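Local coordinates for protein At4g34840 (Arabidopsis thaliana, PDB 3BSF) that is a nucleosidase-type member of the phosphorylase superfamily, an alpha/beta protein that holds adenine in its ligand pocket, at residues 35-40 and 50-55; 115-120 and 205-210; 127-132 and 174-179. All coordinates share one frame; numbering follows the deposited sequence.

Contact 1 (35-40 and 50-55); sequences LVEEVN and IMFKGM
V36 and K53 form a hydrogen-bonded pair in a beta hairpin, in which strand 36-38 runs antiparallel to strand 50-56 at the margin of the chain's mixed sheet. V36 N donates to K53 O at 2.9 Å, and K53 N returns the bond to V36 O at 2.9 Å. The next pair, E37 with F52, is non-hydrogen-bonded, and its side chains rise together on one face of the sheet. E37 is stretched out, with CG anti to the backbone N (chi1 180°), and its CG lies over one face of the phenyl ring, 4.3 Å from the centroid of F52, a CH-pi contact displaced toward the rim. The carboxylate lies near the CZ end of the ring, its plane 18° from the ring's, and E37 OE2 comes to 3.6 Å from I50 CG2. Glutamate suits this place because its aliphatic part can pack on an aromatic while its charged end stays at the protein surface. Phenylalanine suits its position because it is buried: the F52 side chain also meets Q23 and I30 of helix 23-33, which packs against this part of the sheet. L35 joins the same apolar patch, crossing F52 at about a right angle with CB 4.0 Å from F52 CB, and touching I30 and I63 as well. On the face of V36 and K53, M51 bends at chi3 and brings its CE methyl to CB and CG of E38. The two side chains run side by side in the same direction. At the open end of the hairpin, L35 lies opposite G54, which has no side chain, and L35 CD2 lies 3.4 Å from G54 CA.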
loop_
_atom_site.group_PDB
_atom_site.type_symbol
_atom_site.label_atom_id
_atom_site.label_comp_id
_atom_site.label_asym_id
_atom_site.label_seq_id
_atom_site.Cartn_x
_atom_site.Cartn_y
_atom_site.Cartn_z
ATOM N N LEU A 35 1.219 19.274 -21.732
ATOM C CA LEU A 35 1.462 19.515 -20.316
ATOM C C LEU A 35 2.962 19.615 -20.092
ATOM O O LEU A 35 3.755 18.947 -20.765
ATOM C CB LEU A 35 0.910 18.374 -19.465
ATOM C CG LEU A 35 -0.575 18.059 -19.578
ATOM C CD1 LEU A 35 -0.907 16.993 -18.542
ATOM C CD2 LEU A 35 -1.418 19.319 -19.352
ATOM N N VAL A 36 3.357 20.446 -19.141
ATOM C CA VAL A 36 4.769 20.617 -18.844
ATOM C C VAL A 36 5.122 19.896 -17.557
ATOM O O VAL A 36 4.371 19.938 -16.586
ATOM C CB VAL A 36 5.129 22.104 -18.697
ATOM C CG1 VAL A 36 4.356 22.726 -17.527
ATOM C CG2 VAL A 36 6.617 22.246 -18.504
ATOM N N GLU A 37 6.267 19.228 -17.552
ATOM C CA GLU A 37 6.693 18.516 -16.365
ATOM C C GLU A 37 7.222 19.500 -15.333
ATOM O O GLU A 37 8.188 20.211 -15.580
ATOM C CB GLU A 37 7.770 17.499 -16.720
ATOM C CG GLU A 37 8.259 16.722 -15.523
ATOM C CD GLU A 37 9.313 15.704 -15.893
ATOM O OE1 GLU A 37 10.291 16.083 -16.578
ATOM O OE2 GLU A 37 9.163 14.529 -15.490
ATOM N N GLU A 38 6.567 19.549 -14.177
ATOM C CA GLU A 38 6.976 20.440 -13.097
ATOM C C GLU A 38 8.356 19.998 -12.622
ATOM O O GLU A 38 8.585 18.812 -12.378
ATOM C CB GLU A 38 5.985 20.350 -11.927
ATOM C CG GLU A 38 6.180 21.415 -10.848
ATOM C CD GLU A 38 5.538 22.748 -11.214
ATOM O OE1 GLU A 38 4.287 22.817 -11.232
ATOM O OE2 GLU A 38 6.284 23.721 -11.491
ATOM N N VAL A 39 9.278 20.947 -12.502
ATOM C CA VAL A 39 10.628 20.627 -12.043
ATOM C C VAL A 39 10.582 20.589 -10.529
ATOM O O VAL A 39 10.839 19.561 -9.921
ATOM C CB VAL A 39 11.650 21.686 -12.516
ATOM C CG1 VAL A 39 13.050 21.324 -12.043
ATOM C CG2 VAL A 39 11.613 21.785 -14.031
ATOM N N ASN A 40 10.248 21.720 -9.921
ATOM C CA ASN A 40 10.135 21.767 -8.475
ATOM C C ASN A 40 8.787 21.159 -8.102
ATOM O O ASN A 40 7.762 21.844 -8.098
ATOM C CB ASN A 40 10.200 23.205 -7.961
ATOM C CG ASN A 40 11.608 23.731 -7.898
ATOM O OD1 ASN A 40 12.290 23.808 -8.907
ATOM N ND2 ASN A 40 12.056 24.095 -6.704
ATOM N N ILE A 50 6.956 12.090 -10.347
ATOM C CA ILE A 50 6.983 13.124 -11.373
ATOM C C ILE A 50 5.604 13.765 -11.553
ATOM O O ILE A 50 4.575 13.125 -11.345
ATOM C CB ILE A 50 7.467 12.535 -12.718
ATOM C CG1 ILE A 50 6.730 11.235 -13.021
ATOM C CG2 ILE A 50 8.963 12.265 -12.649
ATOM C CD1 ILE A 50 7.249 10.522 -14.249
ATOM N N MET A 51 5.578 15.036 -11.925
ATOM C CA MET A 51 4.298 15.709 -12.106
ATOM C C MET A 51 4.250 16.540 -13.379
ATOM O O MET A 51 5.224 17.182 -13.739
ATOM C CB MET A 51 4.001 16.599 -10.887
ATOM C CG MET A 51 2.835 17.575 -11.049
ATOM S SD MET A 51 2.418 18.463 -9.509
ATOM C CE MET A 51 3.848 19.494 -9.266
ATOM N N PHE A 52 3.114 16.498 -14.066
ATOM C CA PHE A 52 2.909 17.283 -15.281
ATOM C C PHE A 52 1.694 18.190 -15.075
ATOM O O PHE A 52 0.583 17.717 -14.832
ATOM C CB PHE A 52 2.684 16.385 -16.493
ATOM C CG PHE A 52 3.835 15.469 -16.788
ATOM C CD1 PHE A 52 4.002 14.282 -16.079
ATOM C CD2 PHE A 52 4.748 15.786 -17.785
ATOM C CE1 PHE A 52 5.058 13.424 -16.361
ATOM C CE2 PHE A 52 5.804 14.941 -18.076
ATOM C CZ PHE A 52 5.961 13.757 -17.365
ATOM N N LYS A 53 1.922 19.497 -15.156
ATOM C CA LYS A 53 0.864 20.479 -14.961
ATOM C C LYS A 53 0.499 21.127 -16.281
ATOM O O LYS A 53 1.304 21.178 -17.200
ATOM C CB LYS A 53 1.309 21.553 -13.950
ATOM C CG LYS A 53 0.187 22.504 -13.512
ATOM C CD LYS A 53 0.556 23.330 -12.259
ATOM C CE LYS A 53 -0.523 24.391 -11.902
ATOM N NZ LYS A 53 -1.887 23.829 -11.626
ATOM N N GLY A 54 -0.732 21.609 -16.364
ATOM C CA GLY A 54 -1.193 22.246 -17.576
ATOM C C GLY A 54 -2.574 22.834 -17.399
ATOM O O GLY A 54 -3.316 22.427 -16.504
ATOM N N MET A 55 -2.918 23.800 -18.247
ATOM C CA MET A 55 -4.220 24.445 -18.182
ATOM C C MET A 55 -5.025 24.219 -19.462
ATOM O O MET A 55 -4.826 24.909 -20.458
ATOM C CB MET A 55 -4.062 25.956 -17.916
ATOM C CG MET A 55 -4.340 26.389 -16.462
ATOM S SD MET A 55 -3.131 25.805 -15.204
ATOM C CE MET A 55 -2.871 27.291 -14.285
#

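Contact 2 (115-120 and 205-210); sequences SDVYVV and ILIKGV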
loop_
_atom_site.group_PDB
_atom_site.type_symbol
_atom_site.label_atom_id
_atom_site.label_comp_id
_atom_site.label_asym_id
_atom_site.label_seq_id
_atom_site.Cartn_x
_atom_site.Cartn_y
_atom_site.Cartn_z
ATOM N N SER A 115 -9.227 -3.456 -25.802
ATOM C CA SER A 115 -9.372 -2.047 -26.155
ATOM C C SER A 115 -10.606 -1.324 -25.586
ATOM O O SER A 115 -10.774 -0.128 -25.808
ATOM C CB SER A 115 -9.351 -1.890 -27.675
ATOM O OG SER A 115 -9.411 -0.523 -28.031
ATOM N N ASP A 116 -11.465 -2.032 -24.861
ATOM C CA ASP A 116 -12.647 -1.401 -24.270
ATOM C C ASP A 116 -12.264 -0.367 -23.221
ATOM O O ASP A 116 -11.244 -0.516 -22.547
ATOM C CB ASP A 116 -13.535 -2.453 -23.612
ATOM C CG ASP A 116 -14.521 -3.060 -24.574
ATOM O OD1 ASP A 116 -14.154 -3.215 -25.756
ATOM O OD2 ASP A 116 -15.653 -3.388 -24.156
ATOM N N VAL A 117 -13.079 0.675 -23.077
ATOM C CA VAL A 117 -12.804 1.705 -22.081
ATOM C C VAL A 117 -13.947 1.839 -21.068
ATOM O O VAL A 117 -14.966 2.481 -21.320
ATOM C CB VAL A 117 -12.532 3.065 -22.742
ATOM C CG1 VAL A 117 -12.292 4.124 -21.678
ATOM C CG2 VAL A 117 -11.328 2.950 -23.654
ATOM N N TYR A 118 -13.759 1.220 -19.912
ATOM C CA TYR A 118 -14.762 1.256 -18.875
ATOM C C TYR A 118 -14.544 2.368 -17.854
ATOM O O TYR A 118 -13.448 2.912 -17.715
ATOM C CB TYR A 118 -14.800 -0.079 -18.121
ATOM C CG TYR A 118 -15.347 -1.271 -18.887
ATOM C CD1 TYR A 118 -14.584 -1.919 -19.858
ATOM C CD2 TYR A 118 -16.618 -1.768 -18.616
ATOM C CE1 TYR A 118 -15.070 -3.033 -20.538
ATOM C CE2 TYR A 118 -17.118 -2.877 -19.294
ATOM C CZ TYR A 118 -16.338 -3.510 -20.255
ATOM O OH TYR A 118 -16.828 -4.615 -20.931
ATOM N N VAL A 119 -15.625 2.688 -17.151
ATOM C CA VAL A 119 -15.630 3.677 -16.085
ATOM C C VAL A 119 -16.037 2.862 -14.858
ATOM O O VAL A 119 -17.208 2.491 -14.699
ATOM C CB VAL A 119 -16.692 4.799 -16.314
ATOM C CG1 VAL A 119 -16.829 5.653 -15.048
ATOM C CG2 VAL A 119 -16.304 5.665 -17.502
ATOM N N VAL A 120 -15.055 2.560 -14.014
ATOM C CA VAL A 120 -15.285 1.780 -12.799
ATOM C C VAL A 120 -16.406 2.370 -11.946
ATOM O O VAL A 120 -16.440 3.573 -11.698
ATOM C CB VAL A 120 -13.998 1.695 -11.964
ATOM C CG1 VAL A 120 -14.269 0.979 -10.640
ATOM C CG2 VAL A 120 -12.921 0.977 -12.768
ATOM N N ILE A 205 -12.741 9.338 -9.659
ATOM C CA ILE A 205 -13.177 8.575 -10.827
ATOM C C ILE A 205 -12.070 7.621 -11.300
ATOM O O ILE A 205 -10.877 7.970 -11.276
ATOM C CB ILE A 205 -13.548 9.525 -11.972
ATOM C CG1 ILE A 205 -14.698 10.418 -11.529
ATOM C CG2 ILE A 205 -13.935 8.732 -13.209
ATOM C CD1 ILE A 205 -15.136 11.374 -12.589
ATOM N N LEU A 206 -12.462 6.416 -11.717
ATOM C CA LEU A 206 -11.496 5.429 -12.194
ATOM C C LEU A 206 -11.838 5.001 -13.605
ATOM O O LEU A 206 -12.939 4.531 -13.887
ATOM C CB LEU A 206 -11.462 4.212 -11.270
ATOM C CG LEU A 206 -11.005 4.479 -9.829
ATOM C CD1 LEU A 206 -12.047 5.306 -9.105
ATOM C CD2 LEU A 206 -10.800 3.169 -9.092
ATOM N N ILE A 207 -10.880 5.179 -14.500
ATOM C CA ILE A 207 -11.067 4.831 -15.896
ATOM C C ILE A 207 -10.019 3.794 -16.320
ATOM O O ILE A 207 -8.816 4.022 -16.181
ATOM C CB ILE A 207 -10.964 6.097 -16.754
ATOM C CG1 ILE A 207 -12.090 7.053 -16.367
ATOM C CG2 ILE A 207 -11.032 5.744 -18.234
ATOM C CD1 ILE A 207 -12.012 8.382 -17.061
ATOM N N LYS A 208 -10.477 2.662 -16.853
ATOM C CA LYS A 208 -9.562 1.590 -17.241
ATOM C C LYS A 208 -9.642 1.102 -18.690
ATOM O O LYS A 208 -10.730 0.808 -19.191
ATOM C CB LYS A 208 -9.782 0.416 -16.296
ATOM C CG LYS A 208 -9.778 0.832 -14.828
ATOM C CD LYS A 208 -8.399 1.322 -14.386
ATOM C CE LYS A 208 -8.346 1.619 -12.886
ATOM N NZ LYS A 208 -6.953 1.883 -12.402
ATOM N N GLY A 209 -8.482 1.016 -19.349
ATOM C CA GLY A 209 -8.416 0.549 -20.731
ATOM C C GLY A 209 -8.021 -0.919 -20.770
ATOM O O GLY A 209 -6.924 -1.287 -20.327
ATOM N N VAL A 210 -8.904 -1.761 -21.308
ATOM C CA VAL A 210 -8.657 -3.206 -21.356
ATOM C C VAL A 210 -7.594 -3.598 -22.371
ATOM O O VAL A 210 -7.795 -3.464 -23.567
ATOM C CB VAL A 210 -9.953 -4.003 -21.670
ATOM C CG1 VAL A 210 -9.687 -5.492 -21.545
ATOM C CG2 VAL A 210 -11.067 -3.589 -20.726
#
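Y118 and V210 cross obliquely, the methyl CG2 of V210 lying 4.0 Å from Y118 CD1 and equally near CE1, so that one valine methyl rests obliquely near the CD1-CE1 bond. The Y118 torsion places CG anti to its own carbonyl carbon (chi1 -70°), and beyond this contact the OH is hydrogen-bonded to K158 NZ, the same amine that makes a salt bridge with D116. Tyrosine suits the spot because its ring can be buried among hydrocarbon while its hydroxyl finds a polar partner. At the other end of the pairing, V120 and L206 meet through their beta carbons, CB to CB 3.6 Å. V120 CG2 then turns obliquely across the lysine methylenes, 3.8 Å from K208 CG. K208 bends at chi2 (-67°), and its amine leaves the contact to form a salt bridge with D187, a residue of the adenine pocket; the apolar stem is thus used for packing and the buried charge is met by an aspartate. On the opposite face, V117 CG1 touches I207 CG2 at 4.0 Å, and these two branched side chains also face helix 227-246. Between the faces runs the backbone pairing. Y118 N donates to K208 O and K208 N to Y118 O, each at 3.1 Å. V120 N donates to L206 O. V210 N reaches D116 O at 2.9 Å in an almost straight bond (172°). Beta-branched residues, common here, favour such extended chains. Strand 204-213, which pairs in parallel with strand 97-106 on its other edge, is joined antiparallel to strand 117-125: a buried junction in the central mixed sheet of this phosphorylase-superfamily fold, from which strand 204-213 runs on into the adenine pocket.

Contact 3 (127-132 and 174-179); sequences DRRIPV and DEESIT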
loop_
_atom_site.group_PDB
_atom_site.type_symbol
_atom_site.label_atom_id
_atom_site.label_comp_id
_atom_site.label_asym_id
_atom_site.label_seq_id
_atom_site.Cartn_x
_atom_site.Cartn_y
_atom_site.Cartn_z
ATOM N N ASP A 127 -7.034 -9.501 -3.361
ATOM C CA ASP A 127 -5.862 -10.182 -2.788
ATOM C C ASP A 127 -5.541 -9.884 -1.312
ATOM O O ASP A 127 -4.392 -10.025 -0.903
ATOM C CB ASP A 127 -4.610 -9.918 -3.658
ATOM C CG ASP A 127 -4.008 -8.511 -3.461
ATOM O OD1 ASP A 127 -4.775 -7.517 -3.401
ATOM O OD2 ASP A 127 -2.752 -8.399 -3.391
ATOM N N ARG A 128 -6.545 -9.475 -0.527
ATOM C CA ARG A 128 -6.361 -9.179 0.909
ATOM C C ARG A 128 -7.354 -10.017 1.707
ATOM O O ARG A 128 -8.275 -9.507 2.346
ATOM C CB ARG A 128 -6.579 -7.688 1.230
ATOM C CG ARG A 128 -5.751 -6.729 0.386
ATOM C CD ARG A 128 -5.628 -5.357 1.031
ATOM N NE ARG A 128 -6.903 -4.762 1.435
ATOM C CZ ARG A 128 -7.005 -3.622 2.120
ATOM N NH1 ARG A 128 -5.899 -2.958 2.467
ATOM N NH2 ARG A 128 -8.205 -3.165 2.481
ATOM N N ARG A 129 -7.129 -11.322 1.660
ATOM C CA ARG A 129 -7.968 -12.298 2.327
ATOM C C ARG A 129 -7.652 -12.486 3.813
ATOM O O ARG A 129 -6.687 -13.144 4.170
ATOM C CB ARG A 129 -7.839 -13.631 1.584
ATOM C CG ARG A 129 -7.966 -13.510 0.056
ATOM C CD ARG A 129 -7.698 -14.852 -0.619
ATOM N NE ARG A 129 -6.375 -15.368 -0.269
ATOM C CZ ARG A 129 -5.262 -15.095 -0.943
ATOM N NH1 ARG A 129 -5.311 -14.313 -2.019
ATOM N NH2 ARG A 129 -4.105 -15.590 -0.525
ATOM N N ILE A 130 -8.474 -11.906 4.678
ATOM C CA ILE A 130 -8.271 -12.032 6.115
ATOM C C ILE A 130 -9.464 -12.796 6.678
ATOM O O ILE A 130 -10.523 -12.218 6.911
ATOM C CB ILE A 130 -8.211 -10.663 6.779
ATOM C CG1 ILE A 130 -7.332 -9.721 5.953
ATOM C CG2 ILE A 130 -7.651 -10.806 8.173
ATOM C CD1 ILE A 130 -7.298 -8.314 6.482
ATOM N N PRO A 131 -9.306 -14.115 6.901
ATOM C CA PRO A 131 -10.340 -15.022 7.432
ATOM C C PRO A 131 -10.825 -14.702 8.848
ATOM O O PRO A 131 -10.750 -15.536 9.748
ATOM C CB PRO A 131 -9.667 -16.389 7.352
ATOM C CG PRO A 131 -8.219 -16.060 7.623
ATOM C CD PRO A 131 -8.011 -14.813 6.772
ATOM N N VAL A 132 -11.334 -13.490 9.030
ATOM C CA VAL A 132 -11.822 -13.036 10.323
ATOM C C VAL A 132 -13.152 -12.301 10.144
ATOM O O VAL A 132 -13.379 -11.651 9.120
ATOM C CB VAL A 132 -10.768 -12.114 10.983
ATOM C CG1 VAL A 132 -11.376 -11.297 12.088
ATOM C CG2 VAL A 132 -9.643 -12.957 11.540
ATOM N N ASP A 174 -7.199 -15.650 -6.336
ATOM C CA ASP A 174 -7.555 -14.328 -6.808
ATOM C C ASP A 174 -8.815 -14.466 -7.652
ATOM O O ASP A 174 -9.741 -13.670 -7.542
ATOM C CB ASP A 174 -6.410 -13.726 -7.636
ATOM C CG ASP A 174 -5.135 -13.520 -6.821
ATOM O OD1 ASP A 174 -5.226 -13.277 -5.592
ATOM O OD2 ASP A 174 -4.043 -13.584 -7.425
ATOM N N GLU A 175 -8.849 -15.498 -8.481
ATOM C CA GLU A 175 -9.992 -15.768 -9.353
ATOM C C GLU A 175 -11.319 -15.877 -8.601
ATOM O O GLU A 175 -12.314 -15.291 -9.019
ATOM C CB GLU A 175 -9.752 -17.055 -10.127
ATOM C CG GLU A 175 -10.851 -17.418 -11.097
ATOM C CD GLU A 175 -10.568 -18.733 -11.804
ATOM O OE1 GLU A 175 -9.492 -18.858 -12.440
ATOM O OE2 GLU A 175 -11.416 -19.648 -11.720
ATOM N N GLU A 176 -11.340 -16.636 -7.507
ATOM C CA GLU A 176 -12.565 -16.777 -6.721
ATOM C C GLU A 176 -13.025 -15.434 -6.119
ATOM O O GLU A 176 -14.226 -15.146 -6.102
ATOM C CB GLU A 176 -12.379 -17.802 -5.594
ATOM C CG GLU A 176 -11.200 -17.502 -4.657
ATOM C CD GLU A 176 -11.573 -17.405 -3.161
ATOM O OE1 GLU A 176 -12.156 -18.384 -2.626
ATOM O OE2 GLU A 176 -11.266 -16.355 -2.518
ATOM N N SER A 177 -12.081 -14.622 -5.629
ATOM C CA SER A 177 -12.409 -13.325 -5.034
ATOM C C SER A 177 -12.856 -12.320 -6.087
ATOM O O SER A 177 -13.828 -11.597 -5.876
ATOM C CB SER A 177 -11.217 -12.757 -4.263
ATOM O OG SER A 177 -10.866 -13.606 -3.184
ATOM N N ILE A 178 -12.148 -12.268 -7.214
ATOM C CA ILE A 178 -12.514 -11.348 -8.289
ATOM C C ILE A 178 -13.940 -11.678 -8.716
ATOM O O ILE A 178 -14.677 -10.817 -9.204
ATOM C CB ILE A 178 -11.598 -11.502 -9.520
ATOM C CG1 ILE A 178 -10.168 -11.088 -9.177
ATOM C CG2 ILE A 178 -12.149 -10.680 -10.680
ATOM C CD1 ILE A 178 -9.185 -11.201 -10.337
ATOM N N THR A 179 -14.303 -12.945 -8.530
ATOM C CA THR A 179 -15.625 -13.462 -8.872
ATOM C C THR A 179 -16.641 -13.026 -7.822
ATOM O O THR A 179 -17.783 -12.728 -8.145
ATOM C CB THR A 179 -15.602 -15.013 -8.957
ATOM O OG1 THR A 179 -14.750 -15.417 -10.036
ATOM C CG2 THR A 179 -17.006 -15.570 -9.182
#
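R129 leaves the loop with CG anti to its own carbonyl carbon (chi1 -47°), runs on extended, and bends at chi3 (-57°), which sets NE off to one side; D174, on helix 172-180, likewise has CG anti to its carbonyl carbon. The two side chains cross at about a right angle. R129 NH1 and D174 OD1 are 3.7 Å apart, a long salt bridge. The carboxylate oxygen lies at the edge of the guanidinium, near its plane, while the two flat groups are turned 48° from each other. The same oxygen, D174 OD1, is 3.9 Å from D127 CB, so the loop meets D174 with a methylene as well as with a charge. One helical turn further on, S177 OG donates to E176 OE2 at 2.9 Å, and R129 CD passes within 4.3 Å of both S177 OG and E176 OE2. Arginine fits this place because its long stem can cross the short gap to the helix and its head can serve several acceptors at once. The stronger partners of that head belong to the second subunit: NE makes a salt bridge with D169 of that chain, and NH2 with D174 of that chain. By the same exchange, D174 OD2 is bridged by R129 NH2 of the second subunit, while within its own chain it accepts a hydrogen bond from S171 N. Aspartate, short and with two oxygens, can thus turn one toward R129 of the same chain and give the other to the partner chain. This is a reciprocal charge network at the dimer interface, and the two arginines would be expected to favour the ionised form of D174 in each chain, although D127 nearby would work against this; the intrachain bridge contributes a weaker attraction.

From the N terminus, contact 1 closes first and over the shortest loop: nine residues without helix or strand separate 35-40 from 50-55, and the hairpin is complete before the other contacts open. Contact 2 then opens at 115-120 and is not closed until 205-210, after 84 residues. Nested inside that long excursion lies contact 3, whose own loop of 41 residues joins 127-132 to 174-179. Contacts 1 and 2 lie in the same mixed sheet, one toward its margin and the other in its buried middle, with centres 24 Å apart. Contact 3, on the far side of the chain's centre from contact 1, ties a loop to helix 172-180 beside the second subunit.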